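Local atomic coordinates of LamCAT (Aquimarina, PDB entry 6JHJ), a protein that is a marine bacterial laminarinase of glycoside hydrolase family 16, which probably hydrolyses the algal beta-1,3-glucan laminarin. Residues Leu51-Lys56 with Leu201-Gly206; Glu84-Met89 with Thr155-Tyr160. All coordinates share one frame; numbering follows the deposited sequence.

Both interactions belong to the beta-jelly-roll sandwich of the laminarinase, their centres 14 Å apart and their nearest atoms about 4 Å. Strand 221-232 relates them: it pairs antiparallel with strand 50-60 of interaction 1 and with strand 81-88 of interaction 2. It also carries Asp226, which with Glu11 and Gly49 forms the calcium site. The side chain of Leu51 lies about 8 Å from that ion and the side chain of Arg86 about 7 Å. Interaction 1 is apolar packing between strands that do not pair; interaction 2 is direct backbone pairing, whose Ile87, Met89 and Tyr160 touch Met120, a residue in the strand region that bears the catalytic motif in this family.

Interaction 1: residues Leu51-Lys56 with Leu201-Gly206; sequences LVITAK and LNMAIG
Leu51, Ile53 and Ala55 face Leu201, Met203 and Ile205 across the interior of the jelly-roll sandwich characteristic of family 16 glycoside hydrolases. The strands run nearly parallel, 14° apart, but their axes approach no closer than 7.8 Å and no hydrogen bond joins them: the contact is made almost wholly by apolar side chains. Both instead pair with strand 63-71, whose Ser67 touches Ile53 and hydrogen-bonds through OG to Met203 O.

At one end the two leucines slide past each other in opposite directions, meeting methyl to methyl with Leu51 CD2 3.8 Å from Leu201 CD1. Phe12 and Ile16 also pack on Leu51, and Phe99 on Leu201. Ile53 comes next and divides its branches between two partners. Its CD1 reaches over the near part of Leu201, 4.3 Å from CB, while its CG2 lies at the same separation from Met203 CB.

Asn202 turns its amide away from this apolar layer, and its OD1 accepts a hydrogen bond from Trp100 NE1; Ala204 likewise faces away, toward Trp96. This opposite face of strand 197-205 thus carries Asn202 and Ala204 against two tryptophans of strand 95-103.

Met203 extends across the gap. With CG anti to the backbone N (chi1 176°), its chain stretches toward strand 50-60 and then bends at the sulfur (chi3 55°), which lays the terminal methyl against the facing backbone. CE rests 3.7 Å from Ile53 O, an ordinary packing contact. The small side chain of Ala55 accepts two larger neighbours: its CB lies 3.7 Å from Met203 CE and 3.9 Å from Ile205 CD1.

Interaction 2: residues Glu84-Met89 with Thr155-Tyr160; sequences EARIAM and TSYHIY
Arg86 lays its guanidinium on the ring of Tyr157 across an antiparallel strand pair. Arg86 and Ile159 form a non-hydrogen-bonded pair, flanked by the hydrogen-bonded pairs Ala85-Tyr160 and Ile87-His158; the straightest bond runs from Tyr160 N to Ala85 O (2.9 Å, 176°). From CB, near His158 O, the Arg86 chain extends with CG anti to the backbone N (chi1 -173°). Arg86 CG passes His158 O and Tyr157 CD1, and both CG and CD of Arg86 lie 4.1 Å from Ile159 CG1. Arg86 NE donates to a water 3.0 Å away, in the guanidinium plane. Arg86 CZ lies off-centre over the Tyr157 ring, 4.3 Å from the centroid, in a stacked cation-pi contact with planes 16° apart, and Tyr157 CB sits over the guanidinium face, 3.6 Å from Arg86 NH2. Ala88 CB covers the opposite face of the ring, and Tyr157 OH hydrogen-bonds to Asn50 OD1. Of the two terminal nitrogens, NH1 makes a salt bridge to Asp226, a calcium ligand. A leucine in place of Arg86 would probably leave Asp226 without this counter-charge and one Tyr157 face without its stacking partner. Strand 81-88 runs between strands 158-164 and 221-232, while Ala85 and Ile87 on its other face pack against Phe99.

Interaction 1: residues Leu51-Lys56 with Leu201-Gly206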
loop_
_atom_site.group_PDB
_atom_site.type_symbol
_atom_site.label_atom_id
_atom_site.label_comp_id
_atom_site.label_asym_id
_atom_site.label_seq_id
_atom_site.Cartn_x
_atom_site.Cartn_y
_atom_site.Cartn_z
ATOM N N LEU A 51 -12.329 4.409 -7.054
ATOM C CA LEU A 51 -11.897 3.042 -7.235
ATOM C C LEU A 51 -12.554 2.238 -6.161
ATOM O O LEU A 51 -12.579 2.659 -4.978
ATOM C CB LEU A 51 -10.419 2.982 -7.032
ATOM C CG LEU A 51 -9.809 1.584 -7.006
ATOM C CD1 LEU A 51 -9.864 0.859 -8.348
ATOM C CD2 LEU A 51 -8.366 1.744 -6.527
ATOM N N VAL A 52 -13.024 1.069 -6.472
ATOM C CA VAL A 52 -13.624 0.169 -5.496
ATOM C C VAL A 52 -12.842 -1.157 -5.613
ATOM O O VAL A 52 -12.875 -1.797 -6.660
ATOM C CB VAL A 52 -15.081 -0.107 -5.727
ATOM C CG1 VAL A 52 -15.606 -1.085 -4.700
ATOM C CG2 VAL A 52 -15.872 1.163 -5.710
ATOM N N ILE A 53 -12.096 -1.535 -4.562
ATOM C CA ILE A 53 -11.467 -2.850 -4.501
ATOM C C ILE A 53 -12.380 -3.681 -3.586
ATOM O O ILE A 53 -12.546 -3.318 -2.415
ATOM C CB ILE A 53 -10.039 -2.816 -3.957
ATOM C CG1 ILE A 53 -9.114 -2.123 -4.961
ATOM C CG2 ILE A 53 -9.609 -4.250 -3.603
ATOM C CD1 ILE A 53 -7.676 -1.901 -4.480
ATOM N N THR A 54 -12.918 -4.774 -4.120
ATOM C CA THR A 54 -13.843 -5.627 -3.367
ATOM C C THR A 54 -13.186 -6.967 -3.060
ATOM O O THR A 54 -12.732 -7.669 -3.981
ATOM C CB THR A 54 -15.124 -5.853 -4.171
ATOM O OG1 THR A 54 -15.711 -4.588 -4.517
ATOM C CG2 THR A 54 -16.146 -6.665 -3.368
ATOM N N ALA A 55 -13.061 -7.307 -1.777
ATOM C CA ALA A 55 -12.565 -8.617 -1.398
ATOM C C ALA A 55 -13.816 -9.548 -1.339
ATOM O O ALA A 55 -14.847 -9.121 -0.796
ATOM C CB ALA A 55 -11.810 -8.583 -0.071
ATOM N N LYS A 56 -13.694 -10.764 -1.852
ATOM C CA LYS A 56 -14.831 -11.688 -1.924
ATOM C C LYS A 56 -14.456 -13.045 -1.432
ATOM O O LYS A 56 -13.292 -13.438 -1.544
ATOM C CB LYS A 56 -15.327 -11.820 -3.374
ATOM C CG LYS A 56 -15.745 -10.567 -4.073
ATOM C CD LYS A 56 -16.025 -10.755 -5.579
ATOM C CE LYS A 56 -16.089 -9.439 -6.324
ATOM N NZ LYS A 56 -16.402 -9.749 -7.748
ATOM N N LEU A 201 -1.711 -0.431 -4.554
ATOM C CA LEU A 201 -2.918 -0.480 -3.720
ATOM C C LEU A 201 -3.329 -1.913 -3.671
ATOM O O LEU A 201 -3.370 -2.547 -4.699
ATOM C CB LEU A 201 -4.026 0.335 -4.336
ATOM C CG LEU A 201 -3.886 1.849 -4.267
ATOM C CD1 LEU A 201 -4.910 2.479 -5.172
ATOM C CD2 LEU A 201 -4.155 2.307 -2.823
ATOM N N ASN A 202 -3.706 -2.398 -2.508
ATOM C CA ASN A 202 -4.257 -3.758 -2.420
ATOM C C ASN A 202 -5.057 -3.946 -1.196
ATOM O O ASN A 202 -5.011 -3.109 -0.293
ATOM C CB ASN A 202 -3.153 -4.804 -2.461
ATOM C CG ASN A 202 -2.357 -4.859 -1.164
ATOM O OD1 ASN A 202 -1.492 -4.020 -0.932
ATOM N ND2 ASN A 202 -2.629 -5.812 -0.339
ATOM N N MET A 203 -5.813 -5.063 -1.161
ATOM C CA MET A 203 -6.364 -5.542 0.073
ATOM C C MET A 203 -6.170 -7.045 0.224
ATOM O O MET A 203 -6.720 -7.771 -0.546
ATOM C CB MET A 203 -7.852 -5.184 0.196
ATOM C CG MET A 203 -8.453 -5.771 1.425
ATOM S SD MET A 203 -9.995 -4.880 1.937
ATOM C CE MET A 203 -10.941 -4.999 0.437
ATOM N N ALA A 204 -5.237 -7.466 1.077
ATOM C CA ALA A 204 -4.985 -8.858 1.339
ATOM C C ALA A 204 -5.971 -9.416 2.374
ATOM O O ALA A 204 -6.588 -8.644 3.142
ATOM C CB ALA A 204 -3.573 -9.036 1.797
ATOM N N ILE A 205 -6.101 -10.728 2.377
ATOM C CA ILE A 205 -6.974 -11.453 3.345
ATOM C C ILE A 205 -6.080 -12.453 4.072
ATOM O O ILE A 205 -5.556 -13.355 3.417
ATOM C CB ILE A 205 -8.133 -12.148 2.686
ATOM C CG1 ILE A 205 -9.044 -11.167 1.941
ATOM C CG2 ILE A 205 -8.969 -12.910 3.699
ATOM C CD1 ILE A 205 -9.530 -9.981 2.775
ATOM N N GLY A 206 -5.867 -12.292 5.368
ATOM C CA GLY A 206 -5.031 -13.198 6.126
ATOM C C GLY A 206 -3.576 -12.994 5.870
ATOM O O GLY A 206 -3.202 -12.217 5.010
#

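Interaction 2: residues Glu84-Met89 with Thr155-Tyr160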
loop_
_atom_site.group_PDB
_atom_site.type_symbol
_atom_site.label_atom_id
_atom_site.label_comp_id
_atom_site.label_asym_id
_atom_site.label_seq_id
_atom_site.Cartn_x
_atom_site.Cartn_y
_atom_site.Cartn_z
ATOM N N GLU A 84 -0.012 10.614 -1.936
ATOM C CA GLU A 84 -1.216 10.688 -1.099
ATOM C C GLU A 84 -2.365 9.990 -1.730
ATOM O O GLU A 84 -2.486 9.943 -2.977
ATOM C CB GLU A 84 -1.597 12.155 -0.993
ATOM C CG GLU A 84 -2.672 12.521 -0.047
ATOM C CD GLU A 84 -2.709 14.034 0.116
ATOM O OE1 GLU A 84 -1.972 14.508 0.979
ATOM O OE2 GLU A 84 -3.445 14.695 -0.622
ATOM N N ALA A 85 -3.259 9.455 -0.887
ATOM C CA ALA A 85 -4.518 8.883 -1.364
ATOM C C ALA A 85 -5.571 9.106 -0.301
ATOM O O ALA A 85 -5.266 9.124 0.898
ATOM C CB ALA A 85 -4.350 7.427 -1.654
ATOM N N ARG A 86 -6.795 9.283 -0.757
ATOM C CA ARG A 86 -7.955 9.416 0.106
ATOM C C ARG A 86 -8.692 8.085 0.087
ATOM O O ARG A 86 -9.125 7.661 -0.970
ATOM C CB ARG A 86 -8.861 10.525 -0.422
ATOM C CG ARG A 86 -9.994 10.834 0.521
ATOM C CD ARG A 86 -10.585 12.191 0.233
ATOM N NE ARG A 86 -11.637 12.466 1.155
ATOM C CZ ARG A 86 -12.925 12.395 0.892
ATOM N NH1 ARG A 86 -13.411 12.042 -0.272
ATOM N NH2 ARG A 86 -13.762 12.736 1.862
ATOM N N ILE A 87 -8.717 7.399 1.220
ATOM C CA ILE A 87 -9.141 5.995 1.284
ATOM C C ILE A 87 -10.161 5.781 2.412
ATOM O O ILE A 87 -9.979 6.303 3.523
ATOM C CB ILE A 87 -7.911 5.084 1.547
ATOM C CG1 ILE A 87 -6.821 5.284 0.529
ATOM C CG2 ILE A 87 -8.322 3.618 1.661
ATOM C CD1 ILE A 87 -5.563 4.475 0.762
ATOM N N ALA A 88 -11.159 4.960 2.129
ATOM C CA ALA A 88 -12.099 4.423 3.109
ATOM C C ALA A 88 -11.977 2.931 3.018
ATOM O O ALA A 88 -12.072 2.405 1.934
ATOM C CB ALA A 88 -13.518 4.830 2.760
ATOM N N MET A 89 -11.689 2.226 4.104
ATOM C CA MET A 89 -11.420 0.777 4.049
ATOM C C MET A 89 -12.264 0.018 5.017
ATOM O O MET A 89 -12.701 0.539 6.013
ATOM C CB MET A 89 -9.945 0.528 4.378
ATOM C CG MET A 89 -9.574 0.733 5.851
ATOM S SD MET A 89 -7.793 1.000 6.064
ATOM C CE MET A 89 -7.654 2.712 5.568
ATOM N N THR A 155 -13.264 3.116 8.243
ATOM C CA THR A 155 -14.297 2.932 7.257
ATOM C C THR A 155 -14.795 4.256 6.665
ATOM O O THR A 155 -15.507 4.259 5.648
ATOM C CB THR A 155 -15.481 2.173 7.903
ATOM O OG1 THR A 155 -15.808 2.834 9.129
ATOM C CG2 THR A 155 -15.124 0.785 8.096
ATOM N N SER A 156 -14.422 5.362 7.262
ATOM C CA SER A 156 -14.701 6.676 6.665
ATOM C C SER A 156 -13.460 7.120 5.866
ATOM O O SER A 156 -12.406 6.611 6.081
ATOM C CB SER A 156 -14.985 7.709 7.742
ATOM O OG SER A 156 -16.186 7.353 8.417
ATOM N N TYR A 157 -13.632 8.066 4.970
ATOM C CA TYR A 157 -12.479 8.539 4.172
ATOM C C TYR A 157 -11.516 9.270 5.038
ATOM O O TYR A 157 -11.903 10.157 5.839
ATOM C CB TYR A 157 -12.880 9.491 3.087
ATOM C CG TYR A 157 -13.625 8.911 1.928
ATOM C CD1 TYR A 157 -12.978 8.166 0.951
ATOM C CD2 TYR A 157 -15.010 9.082 1.823
ATOM C CE1 TYR A 157 -13.674 7.641 -0.128
ATOM C CE2 TYR A 157 -15.705 8.566 0.746
ATOM C CZ TYR A 157 -15.040 7.875 -0.227
ATOM O OH TYR A 157 -15.750 7.406 -1.326
ATOM N N HIS A 158 -10.237 8.912 4.894
ATOM C CA HIS A 158 -9.140 9.660 5.490
ATOM C C HIS A 158 -8.086 9.876 4.425
ATOM O O HIS A 158 -8.047 9.132 3.452
ATOM C CB HIS A 158 -8.576 8.940 6.703
ATOM C CG HIS A 158 -9.488 8.962 7.886
ATOM N ND1 HIS A 158 -10.442 7.983 8.148
ATOM C CD2 HIS A 158 -9.628 9.881 8.851
ATOM C CE1 HIS A 158 -11.110 8.306 9.246
ATOM N NE2 HIS A 158 -10.653 9.466 9.665
ATOM N N ILE A 159 -7.263 10.905 4.582
ATOM C CA ILE A 159 -6.160 11.184 3.645
ATOM C C ILE A 159 -4.838 10.674 4.211
ATOM O O ILE A 159 -4.432 11.086 5.277
ATOM C CB ILE A 159 -6.073 12.689 3.357
ATOM C CG1 ILE A 159 -7.416 13.120 2.688
ATOM C CG2 ILE A 159 -4.995 12.991 2.341
ATOM C CD1 ILE A 159 -7.575 14.620 2.567
ATOM N N TYR A 160 -4.201 9.764 3.503
ATOM C CA TYR A 160 -2.947 9.081 3.905
ATOM C C TYR A 160 -1.837 9.595 3.024
ATOM O O TYR A 160 -1.937 9.452 1.802
ATOM C CB TYR A 160 -3.094 7.595 3.750
ATOM C CG TYR A 160 -4.203 7.047 4.632
ATOM C CD1 TYR A 160 -3.961 6.848 6.005
ATOM C CD2 TYR A 160 -5.445 6.846 4.156
ATOM C CE1 TYR A 160 -4.967 6.404 6.828
ATOM C CE2 TYR A 160 -6.473 6.383 4.988
ATOM C CZ TYR A 160 -6.212 6.196 6.333
ATOM O OH TYR A 160 -7.177 5.739 7.228
HETATM O O HOH W 1 -11.443 12.988 4.075
HETATM O O HOH W 2 -9.672 5.328 6.113
#